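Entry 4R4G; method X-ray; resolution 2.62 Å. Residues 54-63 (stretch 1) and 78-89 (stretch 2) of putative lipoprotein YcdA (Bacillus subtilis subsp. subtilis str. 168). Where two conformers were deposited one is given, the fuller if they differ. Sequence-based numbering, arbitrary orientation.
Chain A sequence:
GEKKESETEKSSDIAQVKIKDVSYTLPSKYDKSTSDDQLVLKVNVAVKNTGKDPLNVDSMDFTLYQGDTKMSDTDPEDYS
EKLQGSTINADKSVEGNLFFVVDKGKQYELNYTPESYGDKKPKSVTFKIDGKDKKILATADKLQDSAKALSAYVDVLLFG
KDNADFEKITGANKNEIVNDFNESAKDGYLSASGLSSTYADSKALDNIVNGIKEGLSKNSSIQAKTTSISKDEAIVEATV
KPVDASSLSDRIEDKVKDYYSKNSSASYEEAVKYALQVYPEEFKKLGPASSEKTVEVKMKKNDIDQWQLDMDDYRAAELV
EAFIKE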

# COMPACT_ATOMS: atom_id res chain seq x y z
N PRO A 54 -21.85 -14.49 -37.00
CA PRO A 54 -21.32 -13.62 -35.95
C PRO A 54 -21.43 -14.29 -34.58
O PRO A 54 -22.39 -15.03 -34.34
CB PRO A 54 -22.18 -12.35 -36.06
CG PRO A 54 -22.86 -12.45 -37.40
CD PRO A 54 -23.07 -13.92 -37.58
N LEU A 55 -20.42 -14.06 -33.72
CA LEU A 55 -20.27 -14.67 -32.40
C LEU A 55 -20.28 -13.65 -31.27
O LEU A 55 -19.41 -12.77 -31.24
CB LEU A 55 -18.92 -15.42 -32.40
CG LEU A 55 -18.48 -16.16 -31.12
CD1 LEU A 55 -19.39 -17.35 -30.83
CD2 LEU A 55 -17.03 -16.59 -31.23
N ASN A 56 -21.21 -13.80 -30.31
CA ASN A 56 -21.23 -12.93 -29.13
C ASN A 56 -20.18 -13.42 -28.14
O ASN A 56 -20.12 -14.62 -27.89
CB ASN A 56 -22.59 -12.90 -28.45
CG ASN A 56 -23.76 -12.50 -29.31
OD1 ASN A 56 -23.88 -11.34 -29.72
ND2 ASN A 56 -24.70 -13.41 -29.48
N VAL A 57 -19.33 -12.51 -27.60
CA VAL A 57 -18.29 -12.89 -26.64
C VAL A 57 -18.47 -12.05 -25.38
O VAL A 57 -18.50 -10.81 -25.46
CB VAL A 57 -16.85 -12.84 -27.22
CG1 VAL A 57 -15.81 -13.17 -26.15
CG2 VAL A 57 -16.70 -13.79 -28.42
N ASP A 58 -18.60 -12.73 -24.22
CA ASP A 58 -18.80 -12.11 -22.90
C ASP A 58 -17.85 -12.72 -21.88
O ASP A 58 -17.34 -13.83 -22.08
CB ASP A 58 -20.26 -12.31 -22.44
CG ASP A 58 -20.71 -11.44 -21.28
OD1 ASP A 58 -20.36 -11.77 -20.13
OD2 ASP A 58 -21.40 -10.43 -21.51
N SER A 59 -17.61 -11.98 -20.78
CA SER A 59 -16.79 -12.40 -19.63
C SER A 59 -17.36 -13.71 -19.06
O SER A 59 -16.59 -14.61 -18.71
CB SER A 59 -16.79 -11.31 -18.57
OG SER A 59 -17.15 -10.05 -19.11
N MSE A 60 -18.72 -13.82 -19.00
CA MSE A 60 -19.52 -14.96 -18.51
C MSE A 60 -19.23 -16.26 -19.25
O MSE A 60 -19.67 -17.32 -18.81
CB MSE A 60 -21.02 -14.65 -18.64
CG MSE A 60 -21.62 -13.96 -17.42
SE MSE A 60 -23.51 -13.59 -17.69
CE MSE A 60 -23.93 -13.01 -15.85
N ASP A 61 -18.53 -16.21 -20.39
CA ASP A 61 -18.21 -17.39 -21.20
C ASP A 61 -16.97 -18.08 -20.65
O ASP A 61 -16.60 -19.17 -21.12
CB ASP A 61 -17.99 -17.02 -22.68
CG ASP A 61 -19.14 -16.30 -23.32
OD1 ASP A 61 -20.29 -16.47 -22.84
OD2 ASP A 61 -18.91 -15.56 -24.30
N PHE A 62 -16.29 -17.44 -19.69
CA PHE A 62 -15.09 -18.02 -19.10
C PHE A 62 -15.32 -18.33 -17.65
O PHE A 62 -15.99 -17.57 -16.95
CB PHE A 62 -13.87 -17.08 -19.25
CG PHE A 62 -13.50 -16.67 -20.65
CD1 PHE A 62 -14.17 -15.64 -21.30
CD2 PHE A 62 -12.44 -17.29 -21.32
CE1 PHE A 62 -13.81 -15.23 -22.58
CE2 PHE A 62 -12.07 -16.88 -22.60
CZ PHE A 62 -12.75 -15.84 -23.21
N THR A 63 -14.77 -19.46 -17.19
CA THR A 63 -14.82 -19.91 -15.80
C THR A 63 -13.41 -20.33 -15.42
O THR A 63 -12.65 -20.82 -16.26
CB THR A 63 -15.85 -21.03 -15.57
OG1 THR A 63 -15.50 -22.15 -16.37
CG2 THR A 63 -17.28 -20.60 -15.91
N ASP A 78 -12.25 -0.33 -12.07
CA ASP A 78 -12.86 0.31 -13.23
C ASP A 78 -13.28 -0.80 -14.19
O ASP A 78 -12.45 -1.34 -14.91
CB ASP A 78 -11.89 1.31 -13.86
CG ASP A 78 -12.40 2.11 -15.03
OD1 ASP A 78 -13.55 1.87 -15.46
OD2 ASP A 78 -11.64 2.95 -15.55
N TYR A 79 -14.58 -1.15 -14.18
CA TYR A 79 -15.13 -2.23 -14.99
C TYR A 79 -14.77 -2.10 -16.48
O TYR A 79 -14.78 -3.11 -17.18
CB TYR A 79 -16.66 -2.36 -14.81
CG TYR A 79 -17.24 -3.57 -15.51
CD1 TYR A 79 -17.05 -4.85 -15.00
CD2 TYR A 79 -17.92 -3.45 -16.71
CE1 TYR A 79 -17.54 -5.97 -15.66
CE2 TYR A 79 -18.40 -4.57 -17.39
CZ TYR A 79 -18.19 -5.83 -16.86
OH TYR A 79 -18.66 -6.97 -17.48
N SER A 80 -14.41 -0.89 -16.96
CA SER A 80 -14.02 -0.69 -18.36
C SER A 80 -12.73 -1.46 -18.66
O SER A 80 -12.49 -1.79 -19.82
CB SER A 80 -13.86 0.79 -18.71
OG SER A 80 -12.78 1.40 -18.02
N GLU A 81 -11.95 -1.82 -17.61
CA GLU A 81 -10.71 -2.60 -17.71
C GLU A 81 -10.96 -4.08 -17.95
O GLU A 81 -10.00 -4.86 -17.97
CB GLU A 81 -9.89 -2.48 -16.42
CG GLU A 81 -9.19 -1.16 -16.10
CD GLU A 81 -8.43 -1.25 -14.78
OE1 GLU A 81 -7.80 -2.30 -14.51
OE2 GLU A 81 -8.50 -0.27 -13.99
N LYS A 82 -12.23 -4.50 -18.05
CA LYS A 82 -12.60 -5.89 -18.19
C LYS A 82 -13.10 -6.14 -19.59
O LYS A 82 -13.52 -5.19 -20.25
CB LYS A 82 -13.68 -6.22 -17.15
CG LYS A 82 -13.85 -7.71 -16.86
CD LYS A 82 -14.78 -7.96 -15.70
CE LYS A 82 -15.20 -9.39 -15.66
NZ LYS A 82 -15.84 -9.77 -14.37
N LEU A 83 -13.08 -7.41 -20.04
CA LEU A 83 -13.60 -7.80 -21.34
C LEU A 83 -15.05 -7.35 -21.45
O LEU A 83 -15.84 -7.54 -20.51
CB LEU A 83 -13.47 -9.33 -21.55
CG LEU A 83 -14.03 -9.90 -22.86
CD1 LEU A 83 -13.23 -9.44 -24.06
CD2 LEU A 83 -14.04 -11.40 -22.83
N GLN A 84 -15.40 -6.70 -22.57
CA GLN A 84 -16.74 -6.18 -22.74
C GLN A 84 -17.56 -7.05 -23.64
O GLN A 84 -17.07 -7.56 -24.66
CB GLN A 84 -16.72 -4.74 -23.27
CG GLN A 84 -15.99 -3.73 -22.38
CD GLN A 84 -16.59 -3.51 -21.00
OE1 GLN A 84 -17.80 -3.27 -20.83
NE2 GLN A 84 -15.75 -3.55 -20.00
N GLY A 85 -18.82 -7.22 -23.25
CA GLY A 85 -19.79 -7.98 -24.02
C GLY A 85 -19.94 -7.36 -25.39
O GLY A 85 -20.25 -6.18 -25.51
N SER A 86 -19.61 -8.13 -26.41
CA SER A 86 -19.64 -7.65 -27.77
C SER A 86 -20.01 -8.77 -28.72
O SER A 86 -20.28 -9.88 -28.27
CB SER A 86 -18.29 -7.05 -28.14
OG SER A 86 -17.25 -7.99 -27.93
N THR A 87 -20.09 -8.46 -30.02
CA THR A 87 -20.37 -9.40 -31.10
C THR A 87 -19.26 -9.25 -32.14
O THR A 87 -18.85 -8.12 -32.44
CB THR A 87 -21.77 -9.19 -31.67
OG1 THR A 87 -22.70 -8.98 -30.60
CG2 THR A 87 -22.24 -10.36 -32.51
N ILE A 88 -18.72 -10.38 -32.62
CA ILE A 88 -17.63 -10.39 -33.60
C ILE A 88 -17.99 -11.31 -34.77
O ILE A 88 -18.37 -12.47 -34.57
CB ILE A 88 -16.24 -10.74 -32.97
CG1 ILE A 88 -16.28 -11.97 -32.04
CG2 ILE A 88 -15.63 -9.52 -32.29
CD1 ILE A 88 -14.98 -12.70 -31.89
N ASN A 89 -17.88 -10.77 -36.00
CA ASN A 89 -18.19 -11.50 -37.23
C ASN A 89 -16.95 -12.34 -37.65
O ASN A 89 -15.92 -12.25 -36.96
CB ASN A 89 -18.64 -10.53 -38.32
CG ASN A 89 -19.66 -9.52 -37.83
OD1 ASN A 89 -19.32 -8.51 -37.20
ND2 ASN A 89 -20.93 -9.79 -38.05

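Short antiparallel strand pairs illustrate a general rule: the backbone amides and carbonyls of alternate residues satisfy one another across the strands, while the pair between can be joined through its side chains. In the putative lipoprotein YcdA, strand 55-57 pairs with strand 86-88 in this way. Leu55 and Ile88 form one hydrogen-bonded pair, with Leu55 N donating to Ile88 O at 2.7 Å and Ile88 N returning the bond to Leu55 O at 2.8 Å. Two residues on, the pattern repeats: Val57 N lies 2.9 Å from its acceptor Ser86 O, and Ser86 N reaches Val57 O at 3.1 Å. All four bonds are close to straight, with angles at the hydrogen of 158° to 173°, so both the amide and the carbonyl of each residue in these two pairs are satisfied across the strands.

The intervening pair, Asn56 and Thr87, has no backbone hydrogen bonds between its members, and its CA atoms approach to 4.1 Å. Here the side chains supply the link, Thr87 OG1 donating to Asn56 OD1 at 2.8 Å. Carbonyls already engaged by amides also receive CA-H contacts from this pair: Asn56 CA lies 3.3 Å from Ser86 O, and Thr87 CA lies 3.5 Å from Leu55 O.

Alternation places Leu55, Val57, Ser86 and Ile88 on the other face of the sheet. Val57 CG2 packs against Ile88 CD1 at 4.0 Å, while Val57 CG1 lies 4.2 Å from Leu83 CD2. Leu83 CD2 also comes within 3.8 Å of Phe62 CE1, extending the apolar contact beyond the paired strands.

Past Val57 the ladder gives way to local bonding. Gly85 CA approaches Val57 O at 3.4 Å, adding a CA-H contact to a carbonyl that already accepts from Ser86 N. An ideal CB on Gly85 would fall 3.0 Å from Asp58 OD2, a clash, so the bare CA suits the close passage. Asp58 turns its own polar groups to the turn that follows: its N donates to Asp61 OD2 at 2.8 Å, and its OD1 accepts from Met60 N, a selenomethionine, at 2.9 Å. The backbone reinforces this turn through Asp61 N to Asp58 O at 3.2 Å and Phe62 N to Ser59 O at 3.0 Å.

Across the contact, Ser59 OG makes a weak hydrogen bond to Leu83 O at 3.2 Å. Gln84, whose CA-to-CB bond points away from the first stretch, serves its own segment instead, its NE2 donating to Lys82 O at 2.8 Å and weakly to Tyr79 O at 3.0 Å.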